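Local coordinates for MexT protein (Pseudomonas aeruginosa, PDB 6L33) that activates transcription of the MexEF-OprN efflux pump, probably by binding DNA as a LysR-type regulator, this chain being its regulatory domain, at residues B[57-62]-B[193-198]; B[94-99]-B[124-129]; B[114-119]-B[177-182]; B[138-143]-B[159-164]; B[183-188]-B[197-202]. All coordinates share one frame; numbering follows the deposited sequence. Where two conformers were deposited one is given.

Interaction 1: B[57-62]-B[193-198]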
# COMPACT_ATOMS: atom_id res chain seq x y z
N GLU B 57 15.51 -6.32 7.35
CA GLU B 57 14.10 -6.05 7.62
C GLU B 57 13.22 -7.24 7.29
O GLU B 57 12.15 -7.41 7.88
CB GLU B 57 13.64 -4.82 6.85
CG GLU B 57 14.16 -3.51 7.41
CD GLU B 57 13.86 -2.33 6.50
OE1 GLU B 57 14.57 -2.17 5.49
OE2 GLU B 57 12.92 -1.57 6.81
N ILE B 58 13.63 -8.07 6.32
CA ILE B 58 12.92 -9.29 5.98
C ILE B 58 13.95 -10.40 5.82
O ILE B 58 15.13 -10.16 5.55
CB ILE B 58 12.08 -9.16 4.68
CG1 ILE B 58 12.99 -8.98 3.46
CG2 ILE B 58 11.08 -8.01 4.80
CD1 ILE B 58 12.24 -8.93 2.14
N SER B 59 13.50 -11.64 6.00
CA SER B 59 14.33 -12.79 5.69
C SER B 59 14.06 -13.34 4.30
O SER B 59 14.94 -13.96 3.71
CB SER B 59 14.10 -13.90 6.72
OG SER B 59 12.80 -14.46 6.60
N VAL B 60 12.86 -13.10 3.77
CA VAL B 60 12.48 -13.59 2.45
C VAL B 60 11.43 -12.64 1.90
O VAL B 60 10.66 -12.03 2.66
CB VAL B 60 11.97 -15.05 2.51
CG1 VAL B 60 10.75 -15.15 3.41
CG2 VAL B 60 11.67 -15.58 1.12
N GLY B 61 11.40 -12.50 0.59
CA GLY B 61 10.41 -11.66 -0.06
C GLY B 61 9.86 -12.34 -1.29
O GLY B 61 10.55 -13.09 -1.98
N VAL B 62 8.58 -12.07 -1.55
CA VAL B 62 7.92 -12.47 -2.79
C VAL B 62 7.47 -11.19 -3.47
O VAL B 62 6.49 -10.56 -3.04
CB VAL B 62 6.74 -13.42 -2.54
CG1 VAL B 62 6.17 -13.90 -3.87
CG2 VAL B 62 7.19 -14.60 -1.69
N PRO B 193 17.08 -23.86 9.28
CA PRO B 193 15.91 -24.73 9.18
C PRO B 193 14.60 -23.99 9.37
O PRO B 193 13.62 -24.29 8.69
CB PRO B 193 16.13 -25.77 10.29
CG PRO B 193 17.54 -25.55 10.77
CD PRO B 193 17.86 -24.12 10.50
N ALA B 194 14.56 -23.02 10.29
CA ALA B 194 13.35 -22.24 10.48
C ALA B 194 13.02 -21.41 9.25
O ALA B 194 11.85 -21.25 8.89
CB ALA B 194 13.50 -21.33 11.71
N GLU B 195 14.05 -20.89 8.57
CA GLU B 195 13.82 -20.12 7.36
C GLU B 195 13.51 -21.03 6.17
O GLU B 195 12.63 -20.72 5.36
CB GLU B 195 15.02 -19.23 7.06
CG GLU B 195 15.22 -18.13 8.09
CD GLU B 195 14.03 -17.19 8.18
OE1 GLU B 195 13.72 -16.72 9.29
OE2 GLU B 195 13.40 -16.94 7.13
N ARG B 196 14.23 -22.15 6.05
CA ARG B 196 13.87 -23.15 5.05
C ARG B 196 12.41 -23.57 5.21
O ARG B 196 11.69 -23.76 4.23
CB ARG B 196 14.79 -24.37 5.17
CG ARG B 196 14.21 -25.67 4.60
CD ARG B 196 13.61 -26.57 5.68
NE ARG B 196 12.77 -27.62 5.11
CZ ARG B 196 11.90 -28.34 5.80
NH1 ARG B 196 11.75 -28.14 7.10
NH2 ARG B 196 11.17 -29.27 5.19
N TRP B 197 11.97 -23.71 6.46
CA TRP B 197 10.59 -24.11 6.73
C TRP B 197 9.61 -23.04 6.27
O TRP B 197 8.61 -23.35 5.62
CB TRP B 197 10.43 -24.39 8.23
CG TRP B 197 9.04 -24.70 8.64
CD1 TRP B 197 8.40 -25.90 8.53
CD2 TRP B 197 8.11 -23.80 9.24
NE1 TRP B 197 7.12 -25.80 9.03
CE2 TRP B 197 6.92 -24.52 9.46
CE3 TRP B 197 8.16 -22.45 9.60
CZ2 TRP B 197 5.80 -23.94 10.04
CZ3 TRP B 197 7.04 -21.87 10.17
CH2 TRP B 197 5.88 -22.62 10.39
N LEU B 198 9.88 -21.78 6.59
CA LEU B 198 9.00 -20.70 6.16
C LEU B 198 8.93 -20.61 4.64
O LEU B 198 7.85 -20.49 4.06
CB LEU B 198 9.46 -19.37 6.76
CG LEU B 198 8.75 -18.12 6.23
CD1 LEU B 198 7.25 -18.20 6.48
CD2 LEU B 198 9.34 -16.87 6.87
O HOH W 1 14.85 -17.07 4.43
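Ser59, at the foot of strand 60-62, faces Glu195 in the first turn of helix 193-203, their CA atoms 7.5 Å apart and the closest backbone pair between the two segments. Polar contact comes first. Ser59 OG donates to Glu195 OE2 at 2.6 Å, a short bond that reaches the oxygen from above the carboxylate, 40° out of its plane. Two torsions bring the groups together: the hydroxyl sits between the backbone N and the carbonyl carbon of its own residue (chi1 69°), and the Glu195 chain folds at chi2 (-60°), which turns the carboxylate along the helix surface toward the strand. A water adds a second link, donating to Glu195 OE2 at 3.1 Å and to the carbonyl Ser59 O at 3.2 Å. OE2 is thus gripped by two donors, an arrangement consistent with a charged carboxylate in a largely buried place. One residue further along the chain the contact turns apolar, with the methyl Val60 CG1 lying 4.1 Å from Leu198 CD2 and the two branches slanting across one another. This is a helix laid on a sheet in the first subdomain of the regulatory fold. Strand 60-62 runs between strands 9-14 and 181-186, and the helix extends over the former as well, Glu195 resting on Phe10 and Leu198 on Ile12.

Interaction 2: B[94-99]-B[124-129]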
# COMPACT_ATOMS: atom_id res chain seq x y z
N LEU B 94 -6.52 -0.44 -28.16
CA LEU B 94 -5.73 0.77 -28.37
C LEU B 94 -4.62 0.50 -29.37
O LEU B 94 -3.89 -0.49 -29.26
CB LEU B 94 -5.14 1.25 -27.05
CG LEU B 94 -6.11 1.65 -25.94
CD1 LEU B 94 -5.38 1.82 -24.62
CD2 LEU B 94 -6.85 2.93 -26.31
N THR B 95 -4.49 1.38 -30.36
CA THR B 95 -3.31 1.39 -31.20
C THR B 95 -2.18 2.12 -30.49
O THR B 95 -2.37 2.76 -29.45
CB THR B 95 -3.59 2.05 -32.55
OG1 THR B 95 -3.85 3.44 -32.34
CG2 THR B 95 -4.78 1.40 -33.24
N LEU B 96 -0.98 2.04 -31.07
CA LEU B 96 0.15 2.78 -30.53
C LEU B 96 -0.15 4.28 -30.50
O LEU B 96 0.18 4.97 -29.53
CB LEU B 96 1.41 2.50 -31.35
CG LEU B 96 2.68 3.24 -30.93
CD1 LEU B 96 3.02 2.95 -29.47
CD2 LEU B 96 3.83 2.88 -31.84
N ASP B 97 -0.80 4.79 -31.55
CA ASP B 97 -1.17 6.21 -31.59
C ASP B 97 -2.13 6.55 -30.46
O ASP B 97 -1.96 7.56 -29.77
CB ASP B 97 -1.79 6.56 -32.94
CG ASP B 97 -0.75 6.79 -34.02
OD1 ASP B 97 0.41 7.10 -33.68
OD2 ASP B 97 -1.10 6.66 -35.21
N ASP B 98 -3.17 5.73 -30.27
CA ASP B 98 -4.09 5.94 -29.15
C ASP B 98 -3.33 5.94 -27.83
O ASP B 98 -3.58 6.79 -26.96
CB ASP B 98 -5.16 4.85 -29.12
CG ASP B 98 -6.01 4.80 -30.37
OD1 ASP B 98 -6.08 5.82 -31.09
OD2 ASP B 98 -6.61 3.74 -30.63
N TYR B 99 -2.41 5.00 -27.66
CA TYR B 99 -1.68 4.86 -26.41
C TYR B 99 -0.88 6.12 -26.10
O TYR B 99 -0.93 6.65 -24.98
CB TYR B 99 -0.77 3.64 -26.48
CG TYR B 99 -0.04 3.31 -25.20
CD1 TYR B 99 -0.61 2.47 -24.26
CD2 TYR B 99 1.22 3.83 -24.94
CE1 TYR B 99 0.05 2.16 -23.09
CE2 TYR B 99 1.88 3.53 -23.77
CZ TYR B 99 1.29 2.69 -22.85
OH TYR B 99 1.96 2.38 -21.69
N PHE B 124 12.15 4.98 -30.05
CA PHE B 124 11.51 5.13 -31.35
C PHE B 124 11.01 6.55 -31.60
O PHE B 124 10.21 6.76 -32.52
CB PHE B 124 10.36 4.13 -31.48
CG PHE B 124 10.81 2.70 -31.44
CD1 PHE B 124 11.18 2.04 -32.60
CD2 PHE B 124 10.87 2.01 -30.24
CE1 PHE B 124 11.60 0.73 -32.57
CE2 PHE B 124 11.29 0.69 -30.20
CZ PHE B 124 11.65 0.05 -31.37
N GLY B 125 11.45 7.52 -30.80
CA GLY B 125 11.04 8.89 -31.00
C GLY B 125 9.62 9.20 -30.59
O GLY B 125 9.05 10.18 -31.06
N ARG B 126 9.02 8.38 -29.73
CA ARG B 126 7.67 8.58 -29.24
C ARG B 126 7.68 8.90 -27.75
O ARG B 126 8.66 8.63 -27.04
CB ARG B 126 6.79 7.34 -29.49
CG ARG B 126 6.73 6.91 -30.95
CD ARG B 126 6.03 7.95 -31.81
NE ARG B 126 4.58 7.95 -31.62
CZ ARG B 126 3.73 7.19 -32.30
NH1 ARG B 126 4.18 6.35 -33.23
NH2 ARG B 126 2.43 7.26 -32.06
N LYS B 127 6.58 9.48 -27.28
CA LYS B 127 6.47 9.83 -25.87
C LYS B 127 5.00 9.79 -25.46
O LYS B 127 4.10 9.65 -26.28
CB LYS B 127 7.07 11.21 -25.59
CG LYS B 127 6.56 12.32 -26.49
CD LYS B 127 7.33 13.61 -26.27
CE LYS B 127 6.81 14.74 -27.15
NZ LYS B 127 5.41 15.11 -26.81
N ARG B 128 4.79 9.92 -24.15
CA ARG B 128 3.46 9.90 -23.56
C ARG B 128 3.44 10.87 -22.39
O ARG B 128 4.49 11.28 -21.89
CB ARG B 128 3.07 8.49 -23.09
CG ARG B 128 3.94 7.99 -21.94
CD ARG B 128 3.51 6.64 -21.41
NE ARG B 128 4.29 6.27 -20.22
CZ ARG B 128 3.97 5.29 -19.39
NH1 ARG B 128 2.88 4.56 -19.60
NH2 ARG B 128 4.74 5.03 -18.34
N LYS B 129 2.24 11.23 -21.95
CA LYS B 129 2.06 12.14 -20.83
C LYS B 129 1.55 11.36 -19.63
O LYS B 129 0.46 10.77 -19.68
CB LYS B 129 1.10 13.28 -21.18
CG LYS B 129 0.96 14.34 -20.09
CD LYS B 129 2.32 14.80 -19.57
CE LYS B 129 2.44 16.32 -19.58
NZ LYS B 129 3.04 16.83 -18.31
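The salt bridge between Asp97 and Arg126 joins the start of one helix to the end of another: Asp97 stands in the first turn of helix 96-101, opened by a capping box, and Arg126 belongs to the Schellman motif that closes helix 116-123, its N bonding back to Leu121 O. In the box, Asp98 N donates to Thr95 OG1 at 3.2 Å while Thr95 N returns a bond to Asp98 OD2, also 3.2 Å. At the other end, Gly125, with its positive phi of 73°, is the C-prime residue, and the chain then leaves toward strand 129-134. Arg126 bends at chi2 and chi3, and this folding carries its guanidinium toward the start of helix 96-101. Arg126 NH2 gives a bond of 2.6 Å to Asp97 OD1, short, but with an N-H...O angle of 132° far from straight. Leu96 CG lies over one face of the same guanidinium, and Leu96 CD2 comes within 3.8 Å of Arg126 NH1. Deeper in, Tyr99 and Arg128 come together, both held mainly by others: the tyrosine hydroxyl by Thr152, the arginine by a salt bridge to Asp118. The phenol ring and the Arg128 guanidinium are nearly parallel, 12° apart, and Tyr99 OH stands 3.2 Å from Arg128 NH1.

Interaction 3: B[114-119]-B[177-182]. With SO4 (sulfate ion), chain G.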
# COMPACT_ATOMS: atom_id res chain seq x y z
N SER B 114 8.50 9.16 -14.94
CA SER B 114 8.75 8.36 -16.12
C SER B 114 9.17 6.96 -15.71
O SER B 114 9.64 6.73 -14.59
CB SER B 114 9.83 9.00 -17.01
OG SER B 114 9.48 10.34 -17.35
N GLY B 115 8.97 6.02 -16.62
CA GLY B 115 9.29 4.63 -16.34
C GLY B 115 9.94 3.94 -17.52
O GLY B 115 10.43 4.58 -18.45
N PHE B 116 9.94 2.60 -17.49
CA PHE B 116 10.56 1.84 -18.56
C PHE B 116 9.79 1.98 -19.87
O PHE B 116 10.39 1.97 -20.95
CB PHE B 116 10.68 0.38 -18.16
CG PHE B 116 11.72 0.12 -17.11
CD1 PHE B 116 13.07 0.23 -17.42
CD2 PHE B 116 11.36 -0.22 -15.81
CE1 PHE B 116 14.03 -0.00 -16.45
CE2 PHE B 116 12.32 -0.45 -14.85
CZ PHE B 116 13.66 -0.34 -15.17
N VAL B 117 8.46 2.10 -19.79
CA VAL B 117 7.67 2.35 -20.99
C VAL B 117 8.14 3.62 -21.69
O VAL B 117 8.33 3.64 -22.91
CB VAL B 117 6.17 2.43 -20.63
CG1 VAL B 117 5.39 3.12 -21.74
CG2 VAL B 117 5.62 1.03 -20.36
N ASP B 118 8.36 4.68 -20.92
CA ASP B 118 8.89 5.92 -21.48
C ASP B 118 10.27 5.71 -22.07
O ASP B 118 10.61 6.28 -23.11
CB ASP B 118 8.91 7.00 -20.41
CG ASP B 118 7.56 7.20 -19.75
OD1 ASP B 118 6.69 7.83 -20.37
OD2 ASP B 118 7.37 6.71 -18.61
N GLU B 119 11.10 4.90 -21.40
CA GLU B 119 12.42 4.58 -21.93
C GLU B 119 12.31 3.86 -23.27
O GLU B 119 13.06 4.17 -24.21
CB GLU B 119 13.19 3.74 -20.91
CG GLU B 119 14.60 3.35 -21.31
CD GLU B 119 15.30 2.53 -20.24
OE1 GLU B 119 15.18 2.88 -19.05
OE2 GLU B 119 15.97 1.53 -20.60
N ARG B 177 9.17 -3.87 -20.84
CA ARG B 177 9.67 -4.72 -19.77
C ARG B 177 8.54 -5.20 -18.87
O ARG B 177 7.52 -4.52 -18.71
CB ARG B 177 10.70 -3.96 -18.93
CG ARG B 177 12.07 -4.59 -18.84
CD ARG B 177 12.99 -3.74 -17.98
NE ARG B 177 14.41 -3.97 -18.26
CZ ARG B 177 15.13 -3.25 -19.10
NH1 ARG B 177 14.58 -2.23 -19.75
NH2 ARG B 177 16.41 -3.54 -19.29
N ALA B 178 8.74 -6.36 -18.25
CA ALA B 178 7.85 -6.86 -17.21
C ALA B 178 8.69 -7.75 -16.30
O ALA B 178 9.08 -8.85 -16.71
CB ALA B 178 6.66 -7.62 -17.80
N PHE B 179 8.98 -7.26 -15.10
CA PHE B 179 9.85 -7.99 -14.19
C PHE B 179 9.20 -9.28 -13.71
O PHE B 179 7.99 -9.35 -13.51
CB PHE B 179 10.21 -7.12 -12.98
CG PHE B 179 11.12 -5.96 -13.31
CD1 PHE B 179 12.19 -6.13 -14.17
CD2 PHE B 179 10.90 -4.72 -12.74
CE1 PHE B 179 13.03 -5.06 -14.46
CE2 PHE B 179 11.73 -3.65 -13.04
CZ PHE B 179 12.79 -3.82 -13.90
N GLU B 180 10.03 -10.30 -13.52
CA GLU B 180 9.59 -11.56 -12.95
C GLU B 180 9.08 -11.37 -11.53
O GLU B 180 9.54 -10.49 -10.79
CB GLU B 180 10.75 -12.56 -12.95
CG GLU B 180 12.01 -11.97 -12.31
CD GLU B 180 13.15 -12.96 -12.18
OE1 GLU B 180 13.60 -13.20 -11.04
OE2 GLU B 180 13.60 -13.48 -13.22
N LEU B 181 8.11 -12.19 -11.14
CA LEU B 181 7.84 -12.40 -9.72
C LEU B 181 8.84 -13.42 -9.19
O LEU B 181 9.02 -14.49 -9.77
CB LEU B 181 6.41 -12.90 -9.50
CG LEU B 181 5.28 -11.88 -9.29
CD1 LEU B 181 3.97 -12.60 -8.99
CD2 LEU B 181 5.62 -10.89 -8.18
N SER B 182 9.52 -13.07 -8.09
CA SER B 182 10.57 -13.90 -7.54
C SER B 182 10.34 -14.15 -6.06
O SER B 182 9.69 -13.35 -5.38
CB SER B 182 11.96 -13.26 -7.72
OG SER B 182 12.41 -13.35 -9.05
S SO4 G . 6.88 1.03 -16.10
O1 SO4 G . 8.13 1.34 -15.41
O2 SO4 G . 6.64 2.02 -17.15
O3 SO4 G . 6.97 -0.31 -16.69
O4 SO4 G . 5.78 1.06 -15.14
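Gly115 N donates to Asp118 OD2 at 2.6 Å and so fixes the start of helix 116-123, whose Phe116 meets Arg177 and Phe179. The carboxylate oxygen is met on its anti side, close to the carboxylate plane. With the N-cap so held, the next two amides point at a sulfate, probably from the crystallisation liquor: Phe116 N donates to SO4 O1 at 3.0 Å and Val117 N to SO4 O2 at 3.2 Å, both nearly straight. An anion at a helix N-terminus would also be stabilised by the helix dipole. In this periplasmic-binding-protein-like fold, the chain before strand 181-186 is the second of the two crossovers between the subdomains, the one that returns to the first, and Phe116 leans on it. Phe116 CE2 comes within 3.5 Å of Phe179 CZ, the ring centroids lying 5.5 Å apart and the planes close to perpendicular. Less certain are the contacts of Arg177, which hold for one of two modelled conformers. In it, Arg177 CD stands over one face of the Phe116 ring, a CH-pi contact 4.1 Å from the centroid, and Arg177 NH1 lies 4.1 Å from Glu119 OE2, beyond salt-bridge range.

Interaction 4: B[138-143]-B[159-164]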
# COMPACT_ATOMS: atom_id res chain seq x y z
N ASN B 138 -2.81 -1.96 -5.98
CA ASN B 138 -4.20 -2.05 -5.54
C ASN B 138 -4.83 -0.67 -5.40
O ASN B 138 -4.17 0.31 -5.06
CB ASN B 138 -4.30 -2.82 -4.22
CG ASN B 138 -3.44 -2.23 -3.12
OD1 ASN B 138 -3.68 -1.12 -2.65
ND2 ASN B 138 -2.43 -2.98 -2.69
N GLY B 139 -6.13 -0.60 -5.69
CA GLY B 139 -6.86 0.65 -5.71
C GLY B 139 -6.76 1.42 -7.01
O GLY B 139 -7.45 2.43 -7.17
N LEU B 140 -5.93 0.96 -7.95
CA LEU B 140 -5.73 1.69 -9.20
C LEU B 140 -7.02 1.80 -10.01
O LEU B 140 -7.23 2.80 -10.71
CB LEU B 140 -4.65 1.00 -10.03
CG LEU B 140 -3.95 1.80 -11.13
CD1 LEU B 140 -3.43 3.11 -10.58
CD2 LEU B 140 -2.81 0.98 -11.72
N GLY B 141 -7.90 0.80 -9.92
CA GLY B 141 -9.16 0.86 -10.64
C GLY B 141 -10.06 1.98 -10.16
O GLY B 141 -10.80 2.58 -10.95
N THR B 142 -10.03 2.27 -8.86
CA THR B 142 -10.80 3.39 -8.33
C THR B 142 -10.27 4.72 -8.84
O THR B 142 -11.03 5.69 -8.95
CB THR B 142 -10.79 3.35 -6.80
OG1 THR B 142 -11.37 2.13 -6.35
CG2 THR B 142 -11.60 4.49 -6.24
N LEU B 143 -8.98 4.79 -9.17
CA LEU B 143 -8.41 6.04 -9.66
C LEU B 143 -8.65 6.24 -11.15
O LEU B 143 -8.75 7.38 -11.61
CB LEU B 143 -6.92 6.09 -9.34
CG LEU B 143 -6.55 5.87 -7.87
CD1 LEU B 143 -5.08 6.19 -7.63
CD2 LEU B 143 -7.44 6.70 -6.95
N GLN B 159 -4.26 -9.09 -13.30
CA GLN B 159 -5.23 -10.09 -12.89
C GLN B 159 -5.97 -9.67 -11.62
O GLN B 159 -7.20 -9.80 -11.54
CB GLN B 159 -4.53 -11.43 -12.67
CG GLN B 159 -4.42 -12.29 -13.92
CD GLN B 159 -3.70 -13.59 -13.65
OE1 GLN B 159 -3.63 -14.05 -12.51
NE2 GLN B 159 -3.17 -14.20 -14.71
N ALA B 160 -5.23 -9.18 -10.63
CA ALA B 160 -5.87 -8.76 -9.39
C ALA B 160 -6.71 -7.51 -9.60
O ALA B 160 -7.76 -7.35 -8.96
CB ALA B 160 -4.81 -8.51 -8.31
N LEU B 161 -6.27 -6.61 -10.48
CA LEU B 161 -7.04 -5.39 -10.73
C LEU B 161 -8.27 -5.68 -11.58
O LEU B 161 -9.32 -5.05 -11.39
CB LEU B 161 -6.14 -4.34 -11.38
CG LEU B 161 -5.17 -3.72 -10.38
CD1 LEU B 161 -4.01 -3.02 -11.07
CD2 LEU B 161 -5.91 -2.77 -9.45
N ILE B 162 -8.17 -6.61 -12.52
CA ILE B 162 -9.36 -7.04 -13.25
C ILE B 162 -10.36 -7.69 -12.30
O ILE B 162 -11.56 -7.43 -12.37
CB ILE B 162 -8.98 -7.98 -14.41
CG1 ILE B 162 -8.20 -7.22 -15.49
CG2 ILE B 162 -10.23 -8.60 -15.02
CD1 ILE B 162 -8.98 -6.09 -16.14
N ALA B 163 -9.86 -8.52 -11.39
CA ALA B 163 -10.73 -9.13 -10.39
C ALA B 163 -11.42 -8.08 -9.53
O ALA B 163 -12.53 -8.30 -9.04
CB ALA B 163 -9.93 -10.09 -9.51
N ALA B 164 -10.78 -6.92 -9.34
CA ALA B 164 -11.41 -5.84 -8.58
C ALA B 164 -12.56 -5.18 -9.34
O ALA B 164 -13.38 -4.50 -8.73
CB ALA B 164 -10.37 -4.80 -8.18
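Apolar contact carries this meeting, and nearly all of it falls to one methyl: Leu161 CD2, on helix 155-164, is set against the start of helix 140-144. It lies 4.0 Å from Leu140 CB and at much the same distance from the backbone Leu140 N. The methyl also reaches Gly141 N (4.1 Å) and, a little further off, Asn138 CA (4.3 Å), so a single methyl rests on the main chain of residues 138-141 and on Leu140 CB. Leu161 CG is anti to its own carbonyl carbon (chi1 -75°), and the turn at chi2 then brings CD2 toward residues 138-141. The backbones come nearest at Gly141 and Leu161, CA to CA 6.6 Å.

Backbone bonding is internal to each helix. Gly139 turns the chain with phi 84°, and its carbonyl accepts a weak bond from Thr142 N in the first turn. Asn138 N bonds to Asp16, and Asn138 packs on Asn138 of the second subunit, while Thr142 and Leu143 touch Pro24 and Leu27 of that subunit. The arrangement is that of the second alpha/beta subdomain of LysR regulatory domains, where helix 140-144 belongs to the crossover between the parallel strands 129-134 and 150-154.

Interaction 5: B[183-188]-B[197-202]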
# COMPACT_ATOMS: atom_id res chain seq x y z
N MSE B 183 10.87 -15.27 -5.58
CA MSE B 183 11.12 -15.42 -4.16
C MSE B 183 12.61 -15.25 -3.95
O MSE B 183 13.41 -15.93 -4.58
CB MSE B 183 10.67 -16.78 -3.63
CG MSE B 183 11.02 -16.98 -2.16
SE MSE B 183 10.48 -18.68 -1.39
CE MSE B 183 8.64 -18.73 -2.04
N ALA B 184 12.99 -14.31 -3.09
CA ALA B 184 14.39 -13.99 -2.88
C ALA B 184 14.69 -13.97 -1.39
O ALA B 184 13.89 -13.48 -0.59
CB ALA B 184 14.76 -12.65 -3.51
N TRP B 185 15.85 -14.51 -1.03
CA TRP B 185 16.29 -14.52 0.35
C TRP B 185 17.81 -14.39 0.37
O TRP B 185 18.48 -14.52 -0.66
CB TRP B 185 15.82 -15.79 1.08
CG TRP B 185 16.37 -17.07 0.52
CD1 TRP B 185 17.45 -17.77 0.99
CD2 TRP B 185 15.87 -17.81 -0.60
NE1 TRP B 185 17.64 -18.90 0.23
CE2 TRP B 185 16.69 -18.95 -0.75
CE3 TRP B 185 14.81 -17.63 -1.49
CZ2 TRP B 185 16.48 -19.89 -1.76
CZ3 TRP B 185 14.60 -18.56 -2.49
CH2 TRP B 185 15.44 -19.68 -2.61
N ARG B 186 18.33 -14.11 1.55
CA ARG B 186 19.75 -13.85 1.73
C ARG B 186 20.52 -15.15 1.88
O ARG B 186 20.02 -16.13 2.44
CB ARG B 186 19.96 -12.97 2.96
CG ARG B 186 19.34 -13.54 4.21
CD ARG B 186 17.89 -13.11 4.41
NE ARG B 186 17.77 -11.69 4.72
CZ ARG B 186 18.28 -11.11 5.79
NH1 ARG B 186 18.95 -11.81 6.70
NH2 ARG B 186 18.12 -9.81 5.97
N GLY B 187 21.75 -15.16 1.36
CA GLY B 187 22.53 -16.38 1.34
C GLY B 187 22.77 -16.97 2.72
O GLY B 187 22.81 -18.20 2.87
N ALA B 188 22.91 -16.12 3.74
CA ALA B 188 23.18 -16.61 5.09
C ALA B 188 22.07 -17.52 5.59
O ALA B 188 22.35 -18.47 6.35
CB ALA B 188 23.36 -15.43 6.04
N TRP B 197 11.97 -23.71 6.46
CA TRP B 197 10.59 -24.11 6.73
C TRP B 197 9.61 -23.04 6.27
O TRP B 197 8.61 -23.35 5.62
CB TRP B 197 10.43 -24.39 8.23
CG TRP B 197 9.04 -24.70 8.64
CD1 TRP B 197 8.40 -25.90 8.53
CD2 TRP B 197 8.11 -23.80 9.24
NE1 TRP B 197 7.12 -25.80 9.03
CE2 TRP B 197 6.92 -24.52 9.46
CE3 TRP B 197 8.16 -22.45 9.60
CZ2 TRP B 197 5.80 -23.94 10.04
CZ3 TRP B 197 7.04 -21.87 10.17
CH2 TRP B 197 5.88 -22.62 10.39
N LEU B 198 9.88 -21.78 6.59
CA LEU B 198 9.00 -20.70 6.16
C LEU B 198 8.93 -20.61 4.64
O LEU B 198 7.85 -20.49 4.06
CB LEU B 198 9.46 -19.37 6.76
CG LEU B 198 8.75 -18.12 6.23
CD1 LEU B 198 7.25 -18.20 6.48
CD2 LEU B 198 9.34 -16.87 6.87
N ARG B 199 10.09 -20.68 3.98
CA ARG B 199 10.12 -20.57 2.52
C ARG B 199 9.40 -21.74 1.87
O ARG B 199 8.68 -21.56 0.88
CB ARG B 199 11.57 -20.49 2.04
CG ARG B 199 12.32 -19.27 2.55
CD ARG B 199 13.58 -19.00 1.75
NE ARG B 199 14.45 -20.17 1.70
CZ ARG B 199 15.45 -20.39 2.55
NH1 ARG B 199 15.71 -19.53 3.52
NH2 ARG B 199 16.20 -21.48 2.43
N SER B 200 9.58 -22.96 2.40
CA SER B 200 8.84 -24.10 1.87
C SER B 200 7.35 -23.93 2.09
O SER B 200 6.54 -24.44 1.29
CB SER B 200 9.34 -25.40 2.49
OG SER B 200 9.06 -25.45 3.88
N ARG B 201 6.95 -23.22 3.14
CA ARG B 201 5.53 -22.98 3.37
C ARG B 201 4.98 -21.92 2.42
O ARG B 201 3.84 -22.02 1.97
CB ARG B 201 5.29 -22.57 4.83
CG ARG B 201 4.85 -23.72 5.73
CD ARG B 201 5.85 -24.87 5.68
NE ARG B 201 5.38 -26.06 6.37
CZ ARG B 201 6.06 -27.21 6.43
NH1 ARG B 201 7.24 -27.31 5.83
NH2 ARG B 201 5.56 -28.25 7.08
N ILE B 202 5.78 -20.90 2.09
CA ILE B 202 5.36 -19.92 1.09
C ILE B 202 5.21 -20.59 -0.27
O ILE B 202 4.24 -20.34 -1.00
CB ILE B 202 6.34 -18.74 1.02
CG1 ILE B 202 6.49 -18.06 2.38
CG2 ILE B 202 5.87 -17.73 -0.02
CD1 ILE B 202 5.52 -16.94 2.61
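Stacking dominates: the guanidinium of Arg199 lies flat on the indole of Trp185, the planes only 2° apart and the centres 3.6 Å. Arg199 CZ stands over the five-membered ring, a cation-pi contact, while NE hovers above the middle of the bicycle. The aliphatic arm joins in through CD, 3.8 Å from the centroid of that same ring, as a CH-pi contact. A bend at chi3 (-55°) lays the arginine end along the face, and the indole is offered by Trp185 CG set between its backbone N and carbonyl carbon.

Hydrogen bonds to the loop between strand and helix hold both partners. Arg199 NH1 donates to the carbonyl of Gln189 and Trp185 NE1 to Asp190, which should limit sliding of one plane over the other.

Apolar contacts come from selenomethionine Met183. Its SE rests 4.0 Å from Arg199 CB, and its terminal CE reaches Ile202 CG2 at 3.6 Å.

Strand 183-186 and helix segment 197-202 run almost exactly antiparallel (176°), their axes 10.8 Å apart. Within the sheet the strand lies between 60-62 and 72-78; Val60 touches both Met183 and Arg199, and Ile202 continues to Leu22 and Leu26 of helix 18-33.

In the fold
Interactions 1 and 5 are two halves of one helix-on-sheet layer, their centres 4 Å apart. They share helix 193-203, and Gly61 N lies 2.9 Å from Ala184 O between neighbouring strands, probably hydrogen-bonded. Interaction 3 joins this sheet through Val62 CG1 and Ser182 O (3.9 Å), then crosses to the second subdomain. There it meets interaction 2 through the salt bridge of Arg128 NE with Asp118 OD1 (2.9 Å); Arg128 also makes a long, weak ion pair with the sulfate bound in interaction 3. Interaction 4 stands apart, about 9 Å from interaction 3 at nearest atoms, beside the second subunit. The centres of interactions 1 and 2 lie 42 Å apart.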